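Local atomic coordinates of angiopoietin-related protein 3 (PDB entry 6EUA), a protein that raises plasma triglycerides by inhibiting lipoprotein lipase, and carries a fibrinogen-like C-terminal domain, the part described here, that is sufficient to mediate endothelial cell adhesion. Residues 22-27 against 40-45; 49-54 against 215-220; 142-147 against 170-175. One frame throughout, in Å; residues are numbered along the deposited sequence.

Interaction 1: 22-27 against 40-45; sequences HTSGMY and YCDVIS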
loop_
_atom_site.group_PDB
_atom_site.type_symbol
_atom_site.label_atom_id
_atom_site.label_comp_id
_atom_site.label_asym_id
_atom_site.label_seq_id
_atom_site.Cartn_x
_atom_site.Cartn_y
_atom_site.Cartn_z
ATOM N N HIS A 22 -14.845 -6.099 2.014
ATOM C CA HIS A 22 -14.367 -7.424 2.378
ATOM C C HIS A 22 -12.919 -7.654 1.989
ATOM O O HIS A 22 -12.403 -8.755 2.193
ATOM C CB HIS A 22 -15.266 -8.496 1.768
ATOM C CG HIS A 22 -16.629 -8.547 2.384
ATOM N ND1 HIS A 22 -17.593 -9.451 1.998
ATOM C CD2 HIS A 22 -17.183 -7.805 3.371
ATOM C CE1 HIS A 22 -18.690 -9.256 2.711
ATOM N NE2 HIS A 22 -18.464 -8.264 3.555
ATOM N N THR A 23 -12.239 -6.632 1.491
ATOM C CA THR A 23 -10.837 -6.738 1.111
ATOM C C THR A 23 -9.954 -6.069 2.159
ATOM O O THR A 23 -10.333 -5.054 2.752
ATOM C CB THR A 23 -10.602 -6.078 -0.247
ATOM O OG1 THR A 23 -11.214 -4.783 -0.244
ATOM C CG2 THR A 23 -11.228 -6.917 -1.367
ATOM N N SER A 24 -8.759 -6.631 2.355
ATOM C CA SER A 24 -7.779 -6.068 3.275
ATOM C C SER A 24 -7.184 -4.780 2.716
ATOM O O SER A 24 -7.056 -4.607 1.499
ATOM C CB SER A 24 -6.638 -7.053 3.530
ATOM O OG SER A 24 -7.028 -8.166 4.310
ATOM N N GLY A 25 -6.788 -3.893 3.620
ATOM C CA GLY A 25 -6.214 -2.622 3.232
ATOM C C GLY A 25 -6.400 -1.569 4.313
ATOM O O GLY A 25 -6.902 -1.846 5.406
ATOM N N MET A 26 -5.995 -0.345 3.959
ATOM C CA MET A 26 -5.950 0.794 4.872
ATOM C C MET A 26 -7.295 1.518 4.884
ATOM O O MET A 26 -7.831 1.863 3.823
ATOM C CB MET A 26 -4.825 1.752 4.449
ATOM C CG MET A 26 -4.624 3.007 5.345
ATOM S SD MET A 26 -3.286 4.131 4.821
ATOM C CE MET A 26 -3.760 4.472 3.125
ATOM N N TYR A 27 -7.830 1.763 6.082
ATOM C CA TYR A 27 -9.151 2.369 6.229
ATOM C C TYR A 27 -9.142 3.372 7.379
ATOM O O TYR A 27 -8.400 3.205 8.349
ATOM C CB TYR A 27 -10.238 1.316 6.501
ATOM C CG TYR A 27 -10.486 0.309 5.390
ATOM C CD1 TYR A 27 -11.342 0.604 4.337
ATOM C CD2 TYR A 27 -9.882 -0.947 5.412
ATOM C CE1 TYR A 27 -11.576 -0.314 3.321
ATOM C CE2 TYR A 27 -10.112 -1.873 4.398
ATOM C CZ TYR A 27 -10.962 -1.554 3.359
ATOM O OH TYR A 27 -11.186 -2.473 2.350
ATOM N N TYR A 40 -4.909 -0.664 9.327
ATOM C CA TYR A 40 -4.906 -1.720 8.322
ATOM C C TYR A 40 -5.914 -2.777 8.760
ATOM O O TYR A 40 -5.780 -3.351 9.850
ATOM C CB TYR A 40 -3.516 -2.331 8.128
ATOM C CG TYR A 40 -3.478 -3.254 6.939
ATOM C CD1 TYR A 40 -3.820 -4.598 7.062
ATOM C CD2 TYR A 40 -3.136 -2.774 5.682
ATOM C CE1 TYR A 40 -3.815 -5.439 5.952
ATOM C CE2 TYR A 40 -3.121 -3.606 4.575
ATOM C CZ TYR A 40 -3.460 -4.932 4.717
ATOM O OH TYR A 40 -3.454 -5.750 3.615
ATOM N N CYS A 41 -6.951 -2.991 7.945
ATOM C CA CYS A 41 -7.932 -4.036 8.216
ATOM C C CYS A 41 -7.486 -5.285 7.472
ATOM O O CYS A 41 -7.247 -5.239 6.263
ATOM C CB CYS A 41 -9.345 -3.627 7.790
ATOM S SG CYS A 41 -10.089 -2.245 8.747
ATOM N N ASP A 42 -7.384 -6.396 8.191
ATOM C CA ASP A 42 -6.844 -7.635 7.648
ATOM C C ASP A 42 -7.909 -8.717 7.774
ATOM O O ASP A 42 -8.225 -9.159 8.885
ATOM C CB ASP A 42 -5.561 -8.024 8.377
ATOM C CG ASP A 42 -4.650 -8.912 7.544
ATOM O OD1 ASP A 42 -4.987 -9.210 6.373
ATOM O OD2 ASP A 42 -3.587 -9.307 8.078
ATOM N N VAL A 43 -8.465 -9.117 6.637
ATOM C CA VAL A 43 -9.479 -10.162 6.570
ATOM C C VAL A 43 -8.750 -11.480 6.403
ATOM O O VAL A 43 -7.950 -11.644 5.474
ATOM C CB VAL A 43 -10.455 -9.916 5.409
ATOM C CG1 VAL A 43 -11.550 -10.984 5.360
ATOM C CG2 VAL A 43 -11.052 -8.520 5.524
ATOM N N ILE A 44 -8.989 -12.403 7.326
ATOM C CA ILE A 44 -8.360 -13.717 7.309
ATOM C C ILE A 44 -9.471 -14.751 7.316
ATOM O O ILE A 44 -10.248 -14.831 8.276
ATOM C CB ILE A 44 -7.388 -13.900 8.479
ATOM C CG1 ILE A 44 -6.370 -12.763 8.459
ATOM C CG2 ILE A 44 -6.669 -15.238 8.408
ATOM C CD1 ILE A 44 -5.557 -12.697 9.702
ATOM N N SER A 45 -9.574 -15.503 6.216
ATOM C CA SER A 45 -10.570 -16.560 6.041
ATOM C C SER A 45 -11.988 -16.048 6.297
ATOM O O SER A 45 -12.773 -16.656 7.025
ATOM C CB SER A 45 -10.249 -17.764 6.925
ATOM O OG SER A 45 -8.948 -18.255 6.651
HETATM O O HOH W 1 -7.662 -10.676 2.650
#

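Interaction 2: 49-54 against 215-220; sequences WTLIQH and KMLIHP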
loop_
_atom_site.group_PDB
_atom_site.type_symbol
_atom_site.label_atom_id
_atom_site.label_comp_id
_atom_site.label_asym_id
_atom_site.label_seq_id
_atom_site.Cartn_x
_atom_site.Cartn_y
_atom_site.Cartn_z
ATOM N N TRP A 49 -10.108 -8.508 10.973
ATOM C CA TRP A 49 -9.275 -8.156 12.120
ATOM C C TRP A 49 -8.756 -6.735 11.938
ATOM O O TRP A 49 -8.568 -6.279 10.805
ATOM C CB TRP A 49 -8.054 -9.122 12.278
ATOM C CG TRP A 49 -8.410 -10.583 12.477
ATOM C CD1 TRP A 49 -8.803 -11.471 11.511
ATOM C CD2 TRP A 49 -8.429 -11.310 13.719
ATOM N NE1 TRP A 49 -9.069 -12.702 12.073
ATOM C CE2 TRP A 49 -8.836 -12.637 13.423
ATOM C CE3 TRP A 49 -8.141 -10.972 15.047
ATOM C CZ2 TRP A 49 -8.954 -13.631 14.413
ATOM C CZ3 TRP A 49 -8.252 -11.959 16.029
ATOM C CH2 TRP A 49 -8.666 -13.275 15.703
ATOM N N THR A 50 -8.505 -6.036 13.055
ATOM C CA THR A 50 -7.686 -4.824 13.026
ATOM C C THR A 50 -6.231 -5.226 13.256
ATOM O O THR A 50 -5.908 -5.827 14.285
ATOM C CB THR A 50 -8.125 -3.803 14.088
ATOM O OG1 THR A 50 -9.497 -3.435 13.888
ATOM C CG2 THR A 50 -7.250 -2.536 14.017
ATOM N N LEU A 51 -5.355 -4.922 12.303
ATOM C CA LEU A 51 -3.934 -5.223 12.474
ATOM C C LEU A 51 -3.299 -4.159 13.365
ATOM O O LEU A 51 -3.326 -2.975 13.023
ATOM C CB LEU A 51 -3.228 -5.272 11.119
ATOM C CG LEU A 51 -1.738 -5.612 11.025
ATOM C CD1 LEU A 51 -1.430 -6.994 11.640
ATOM C CD2 LEU A 51 -1.301 -5.590 9.574
ATOM N N ILE A 52 -2.737 -4.559 14.511
ATOM C CA ILE A 52 -2.143 -3.583 15.422
ATOM C C ILE A 52 -0.617 -3.617 15.426
ATOM O O ILE A 52 0.001 -2.658 15.914
ATOM C CB ILE A 52 -2.687 -3.732 16.859
ATOM C CG1 ILE A 52 -2.312 -5.100 17.450
ATOM C CG2 ILE A 52 -4.211 -3.506 16.870
ATOM C CD1 ILE A 52 -2.383 -5.147 18.975
ATOM N N GLN A 53 0.011 -4.662 14.881
ATOM C CA GLN A 53 1.462 -4.732 14.815
ATOM C C GLN A 53 1.835 -5.559 13.591
ATOM O O GLN A 53 1.180 -6.562 13.292
ATOM C CB GLN A 53 2.062 -5.356 16.093
ATOM C CG GLN A 53 3.602 -5.409 16.129
ATOM C CD GLN A 53 4.195 -6.757 15.745
ATOM O OE1 GLN A 53 3.688 -7.452 14.863
ATOM N NE2 GLN A 53 5.299 -7.118 16.388
ATOM N N HIS A 54 2.906 -5.162 12.910
ATOM C CA HIS A 54 3.359 -5.878 11.722
ATOM C C HIS A 54 4.864 -5.731 11.600
ATOM O O HIS A 54 5.374 -4.606 11.582
ATOM C CB HIS A 54 2.686 -5.348 10.449
ATOM C CG HIS A 54 2.785 -6.282 9.285
ATOM N ND1 HIS A 54 3.304 -7.555 9.395
ATOM C CD2 HIS A 54 2.439 -6.130 7.983
ATOM C CE1 HIS A 54 3.265 -8.149 8.214
ATOM N NE2 HIS A 54 2.748 -7.305 7.340
ATOM N N LYS A 215 2.596 -10.715 12.921
ATOM C CA LYS A 215 1.398 -9.893 12.906
ATOM C C LYS A 215 0.696 -10.058 14.240
ATOM O O LYS A 215 0.619 -11.169 14.773
ATOM C CB LYS A 215 0.421 -10.289 11.793
ATOM C CG LYS A 215 0.808 -9.862 10.378
ATOM C CD LYS A 215 -0.150 -10.491 9.381
ATOM C CE LYS A 215 0.221 -10.178 7.940
ATOM N NZ LYS A 215 -0.976 -10.128 7.057
ATOM N N MET A 216 0.163 -8.962 14.766
ATOM C CA MET A 216 -0.758 -8.996 15.894
ATOM C C MET A 216 -2.079 -8.392 15.443
ATOM O O MET A 216 -2.100 -7.280 14.902
ATOM C CB MET A 216 -0.178 -8.247 17.098
ATOM C CG MET A 216 1.248 -8.713 17.444
ATOM S SD MET A 216 1.916 -7.947 18.937
ATOM C CE MET A 216 0.750 -8.577 20.137
ATOM N N LEU A 217 -3.175 -9.130 15.655
ATOM C CA LEU A 217 -4.483 -8.779 15.115
ATOM C C LEU A 217 -5.562 -8.904 16.184
ATOM O O LEU A 217 -5.572 -9.875 16.940
ATOM C CB LEU A 217 -4.846 -9.687 13.930
ATOM C CG LEU A 217 -3.894 -9.567 12.735
ATOM C CD1 LEU A 217 -3.232 -10.904 12.440
ATOM C CD2 LEU A 217 -4.630 -9.016 11.521
ATOM N N ILE A 218 -6.512 -7.961 16.207
ATOM C CA ILE A 218 -7.596 -8.004 17.188
ATOM C C ILE A 218 -8.951 -7.871 16.506
ATOM O O ILE A 218 -9.071 -7.304 15.414
ATOM C CB ILE A 218 -7.452 -6.915 18.279
ATOM C CG1 ILE A 218 -7.726 -5.518 17.702
ATOM C CG2 ILE A 218 -6.075 -6.990 18.931
ATOM C CD1 ILE A 218 -7.564 -4.400 18.745
ATOM N N HIS A 219 -9.982 -8.400 17.168
ATOM C CA HIS A 219 -11.364 -8.152 16.768
ATOM C C HIS A 219 -12.270 -8.369 17.975
ATOM O O HIS A 219 -11.900 -9.110 18.893
ATOM C CB HIS A 219 -11.776 -9.040 15.577
ATOM C CG HIS A 219 -12.036 -10.480 15.911
ATOM N ND1 HIS A 219 -13.098 -10.896 16.686
ATOM C CD2 HIS A 219 -11.401 -11.610 15.514
ATOM C CE1 HIS A 219 -13.087 -12.215 16.777
ATOM N NE2 HIS A 219 -12.065 -12.672 16.079
ATOM N N PRO A 220 -13.420 -7.698 18.034
ATOM C CA PRO A 220 -14.319 -7.878 19.180
ATOM C C PRO A 220 -14.824 -9.302 19.308
ATOM O O PRO A 220 -14.930 -10.043 18.327
ATOM C CB PRO A 220 -15.477 -6.913 18.886
ATOM C CG PRO A 220 -15.396 -6.638 17.432
ATOM C CD PRO A 220 -13.930 -6.689 17.092
#

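Interaction 3: 142-147 against 170-175; sequences ENKDLV and WWHDEC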
loop_
_atom_site.group_PDB
_atom_site.type_symbol
_atom_site.label_atom_id
_atom_site.label_comp_id
_atom_site.label_asym_id
_atom_site.label_seq_id
_atom_site.Cartn_x
_atom_site.Cartn_y
_atom_site.Cartn_z
ATOM N N GLU A 142 -0.290 -16.649 31.004
ATOM C CA GLU A 142 -1.738 -16.496 30.976
ATOM C C GLU A 142 -2.286 -16.180 32.367
ATOM O O GLU A 142 -1.694 -16.527 33.390
ATOM C CB GLU A 142 -2.412 -17.763 30.452
ATOM C CG GLU A 142 -2.027 -18.173 29.051
ATOM C CD GLU A 142 -2.778 -19.419 28.594
ATOM O OE1 GLU A 142 -4.025 -19.440 28.729
ATOM O OE2 GLU A 142 -2.120 -20.379 28.123
ATOM N N ASN A 143 -3.452 -15.523 32.385
ATOM C CA ASN A 143 -4.198 -15.231 33.614
ATOM C C ASN A 143 -3.400 -14.363 34.583
ATOM O O ASN A 143 -3.563 -14.452 35.803
ATOM C CB ASN A 143 -4.658 -16.520 34.294
ATOM C CG ASN A 143 -5.830 -17.139 33.587
ATOM O OD1 ASN A 143 -6.878 -16.509 33.439
ATOM N ND2 ASN A 143 -5.657 -18.369 33.118
ATOM N N LYS A 144 -2.524 -13.528 34.034
ATOM C CA LYS A 144 -1.681 -12.624 34.797
ATOM C C LYS A 144 -1.819 -11.217 34.233
ATOM O O LYS A 144 -2.028 -11.030 33.029
ATOM C CB LYS A 144 -0.206 -13.056 34.749
ATOM C CG LYS A 144 0.021 -14.536 35.026
ATOM C CD LYS A 144 0.354 -14.772 36.475
ATOM C CE LYS A 144 0.332 -16.261 36.815
ATOM N NZ LYS A 144 -0.687 -16.559 37.868
ATOM N N ASP A 145 -1.682 -10.230 35.115
ATOM C CA ASP A 145 -1.655 -8.826 34.709
ATOM C C ASP A 145 -0.284 -8.504 34.121
ATOM O O ASP A 145 0.723 -8.521 34.835
ATOM C CB ASP A 145 -1.964 -7.922 35.902
ATOM C CG ASP A 145 -3.404 -8.048 36.376
ATOM O OD1 ASP A 145 -3.660 -7.861 37.585
ATOM O OD2 ASP A 145 -4.278 -8.339 35.535
ATOM N N LEU A 146 -0.240 -8.209 32.824
ATOM C CA LEU A 146 1.010 -7.916 32.131
ATOM C C LEU A 146 1.139 -6.416 31.894
ATOM O O LEU A 146 0.304 -5.822 31.209
ATOM C CB LEU A 146 1.083 -8.661 30.802
ATOM C CG LEU A 146 0.804 -10.154 30.911
ATOM C CD1 LEU A 146 0.504 -10.703 29.542
ATOM C CD2 LEU A 146 1.995 -10.843 31.545
ATOM N N VAL A 147 2.211 -5.827 32.410
ATOM C CA VAL A 147 2.431 -4.387 32.364
ATOM C C VAL A 147 3.335 -4.052 31.183
ATOM O O VAL A 147 4.374 -4.696 30.982
ATOM C CB VAL A 147 3.056 -3.891 33.679
ATOM C CG1 VAL A 147 3.405 -2.420 33.574
ATOM C CG2 VAL A 147 2.117 -4.154 34.832
ATOM N N TRP A 170 4.662 -6.242 26.953
ATOM C CA TRP A 170 3.955 -6.531 28.195
ATOM C C TRP A 170 4.714 -7.599 28.977
ATOM O O TRP A 170 5.118 -8.617 28.406
ATOM C CB TRP A 170 2.533 -7.009 27.902
ATOM C CG TRP A 170 1.560 -5.979 27.318
ATOM C CD1 TRP A 170 0.798 -5.069 28.017
ATOM C CD2 TRP A 170 1.232 -5.785 25.933
ATOM N NE1 TRP A 170 0.023 -4.330 27.151
ATOM C CE2 TRP A 170 0.264 -4.751 25.870
ATOM C CE3 TRP A 170 1.658 -6.388 24.741
ATOM C CZ2 TRP A 170 -0.279 -4.302 24.664
ATOM C CZ3 TRP A 170 1.109 -5.952 23.538
ATOM C CH2 TRP A 170 0.157 -4.906 23.510
ATOM N N TRP A 171 4.898 -7.376 30.279
ATOM C CA TRP A 171 5.773 -8.233 31.069
ATOM C C TRP A 171 5.133 -8.576 32.404
ATOM O O TRP A 171 4.284 -7.849 32.921
ATOM C CB TRP A 171 7.142 -7.582 31.325
ATOM C CG TRP A 171 7.965 -7.407 30.068
ATOM C CD1 TRP A 171 8.259 -6.228 29.430
ATOM C CD2 TRP A 171 8.589 -8.444 29.295
ATOM N NE1 TRP A 171 9.028 -6.471 28.313
ATOM C CE2 TRP A 171 9.242 -7.820 28.205
ATOM C CE3 TRP A 171 8.649 -9.839 29.409
ATOM C CZ2 TRP A 171 9.944 -8.543 27.240
ATOM C CZ3 TRP A 171 9.362 -10.555 28.457
ATOM C CH2 TRP A 171 9.999 -9.905 27.387
ATOM N N HIS A 172 5.568 -9.712 32.943
ATOM C CA HIS A 172 5.326 -10.116 34.318
ATOM C C HIS A 172 6.639 -10.708 34.817
ATOM O O HIS A 172 7.547 -10.978 34.027
ATOM C CB HIS A 172 4.163 -11.115 34.388
ATOM C CG HIS A 172 4.066 -11.874 35.673
ATOM N ND1 HIS A 172 3.775 -13.220 35.705
ATOM C CD2 HIS A 172 4.130 -11.472 36.963
ATOM C CE1 HIS A 172 3.722 -13.627 36.959
ATOM N NE2 HIS A 172 3.945 -12.588 37.742
ATOM N N ASP A 173 6.753 -10.879 36.141
ATOM C CA ASP A 173 7.958 -11.436 36.759
ATOM C C ASP A 173 8.441 -12.717 36.087
ATOM O O ASP A 173 9.639 -13.019 36.124
ATOM C CB ASP A 173 7.713 -11.721 38.246
ATOM C CG ASP A 173 6.812 -10.696 38.906
ATOM O OD1 ASP A 173 5.832 -11.099 39.570
ATOM O OD2 ASP A 173 7.083 -9.488 38.767
ATOM N N GLU A 174 7.524 -13.499 35.502
ATOM C CA GLU A 174 7.906 -14.726 34.809
ATOM C C GLU A 174 8.692 -14.454 33.531
ATOM O O GLU A 174 9.427 -15.336 33.076
ATOM C CB GLU A 174 6.670 -15.563 34.486
ATOM C CG GLU A 174 5.878 -15.991 35.709
ATOM C CD GLU A 174 4.628 -16.783 35.354
ATOM O OE1 GLU A 174 4.424 -17.092 34.158
ATOM O OE2 GLU A 174 3.840 -17.086 36.276
ATOM N N CYS A 175 8.544 -13.267 32.936
ATOM C CA CYS A 175 9.423 -12.808 31.858
ATOM C C CYS A 175 9.223 -13.717 30.654
ATOM O O CYS A 175 8.079 -13.838 30.178
ATOM C CB CYS A 175 10.860 -12.722 32.394
ATOM S SG CYS A 175 11.185 -11.303 33.497
#

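Interaction 1: 22-27 against 40-45
Ser24 reaches from one arm of a beta hairpin onto the backbone of the other, and its short side chain meets something at each atom. CB points at the partner strand, 3.3 Å from Cys41 O and 3.4 Å from Tyr40 OH. OG, set anti to the carbonyl carbon (chi1 -71°), then accepts a fairly straight bond from Val43 N at 2.9 Å. Asp42 OD1 lies 3.1 Å from Ser24 OG, close enough to take the hydroxyl proton, though that is not settled; a water also sits between Ser24 OG and the carbonyl oxygen of Val43, to which it donates. A side-chain oxygen thus takes over where the ladder of main-chain bonds stops.

That ladder is the antiparallel hydrogen-bonded pair of Gly25 and Cys41, joined by Cys41 N to Gly25 O at 2.8 Å and by Gly25 N to Cys41 O, both in the carbonyl plane. The Tyr40 ring lies against the glycine, with Gly25 N over one of its faces, near the rim. At phi 155° a CB on Gly25 would collide with the preceding carbonyl oxygen. Farther along, Cys41 SG approaches Tyr27 CD2 obliquely at 3.6 Å, a sulfur-aromatic contact.

Arg75 of the second subunit binds Tyr40 OH and Asp42 OD1, while Asp42 OD2 pairs with Lys215. The hairpin packs on helix 13-18, tied by the Cys13-Cys41 disulfide, and strand 47-55 flanks 37-44.

Interaction 2: 49-54 against 215-220
Trp49 sets its indole anti to the carbonyl carbon (chi1 -60°), whereas His219 takes the crowded position between backbone N and carbonyl carbon (chi1 75°), and these two torsions bring the rings together. The imidazole edge is turned toward the face of the six-membered indole ring in an edge-to-face stack, the planes at 65°. Its leading atom, His219 CD2, stands 3.2 Å from Trp49 CH2. The imidazole is held from its other side by a bond from His219 ND1 to Pro220 O at 2.6 Å. At the root of the side chain, Trp49 CB touches Leu217 CD2 at 3.5 Å, and Leu217 also takes Leu51 CD1 against its CG. An alanine in place of Trp49 would keep CB against Leu217 but remove the indole face, and would probably leave the His219 edge without its stacking partner.

These strands run antiparallel in the main sheet of the fibrinogen-like domain, bringing its C-terminal strand beside 47-55. Thr50 and Ile218 exchange two main-chain bonds, with Thr50 N 2.7 Å from Ile218 O. A classic beta bulge then interrupts the register: two residues, Ile52 and Gln53, stand opposite the single Met216. Met216 O accepts a good bond from Ile52 N at 2.8 Å and a weak one from Gln53 N.

On the face of Met216 and Ile218, Ile218 CD1 meets Ile52 CG2 at 3.9 Å, both residues also packing on helix 84-91. On the other face, with Leu51 and Leu217, Lys215 runs alongside His54, its CG 3.5 Å from His54 ND1, which itself bonds Thr214 O.

Interaction 3: 142-147 against 170-175
Two main-chain hydrogen bonds define the contact, both within the antiparallel hydrogen-bonded pair of Val147 and Trp171. Val147 N meets Trp171 O at 2.9 Å, in the carbonyl plane and on a lone pair. The return bond, Trp171 N to Val147 O at 2.8 Å, comes from well above the carbonyl plane, so the two halves of the pair differ in geometry.

Apolar contacts centre on Leu146, the residue next to Val147. Its CB rests 3.6 Å from Trp170 CB, and its CD2 lies 3.6 Å from His172 CB where the two side chains cross at about a right angle. Leu146 O sits at the edge of the indole, 3.3 Å from Trp170 CD1; the ring is held farther along by a bond from Trp170 NE1 to Tyr125 O and an edge-to-face contact with Phe148.

The polar residues meet mainly through carbon. Lys144, bent at chi2 (-95°), lays CD 3.6 Å from His172 CE1, and His172 ND1 is buried here without a partner in the model. Lys144 NZ stays 4.8 Å from Glu174 OE2, too far for a salt bridge, although the opposite charges probably attract weakly.

After Trp171 a type I turn from His172 to Cys175 reverses the chain and delivers Cys175 to its disulfide with Cys161. A short two-stranded ladder whose second strand lies within the loop closed by that disulfide is consistent with the P subdomain of fibrinogen-like domains.

Overall arrangement
All three contacts belong to one fibrinogen-like domain. Interactions 1 and 2 share its large antiparallel sheet, their centres about 10 Å apart: strands 37-44 and 47-55 are neighbours, joined by a probable hydrogen bond from Asp42 N to Trp49 O. Along the chain interaction 1 closes before interaction 2 opens, and interaction 3 is nested in the long loop that interaction 2 closes. Interaction 3 has a small sheet of its own, about 20 Å from interaction 2 and 30 Å from interaction 1, centre to centre, on the opposite side of the chain's centre from interaction 1. The domain thus runs from a hairpin facing other subunits, through the central sheet, to an outlying region whose two segments no other chain contacts.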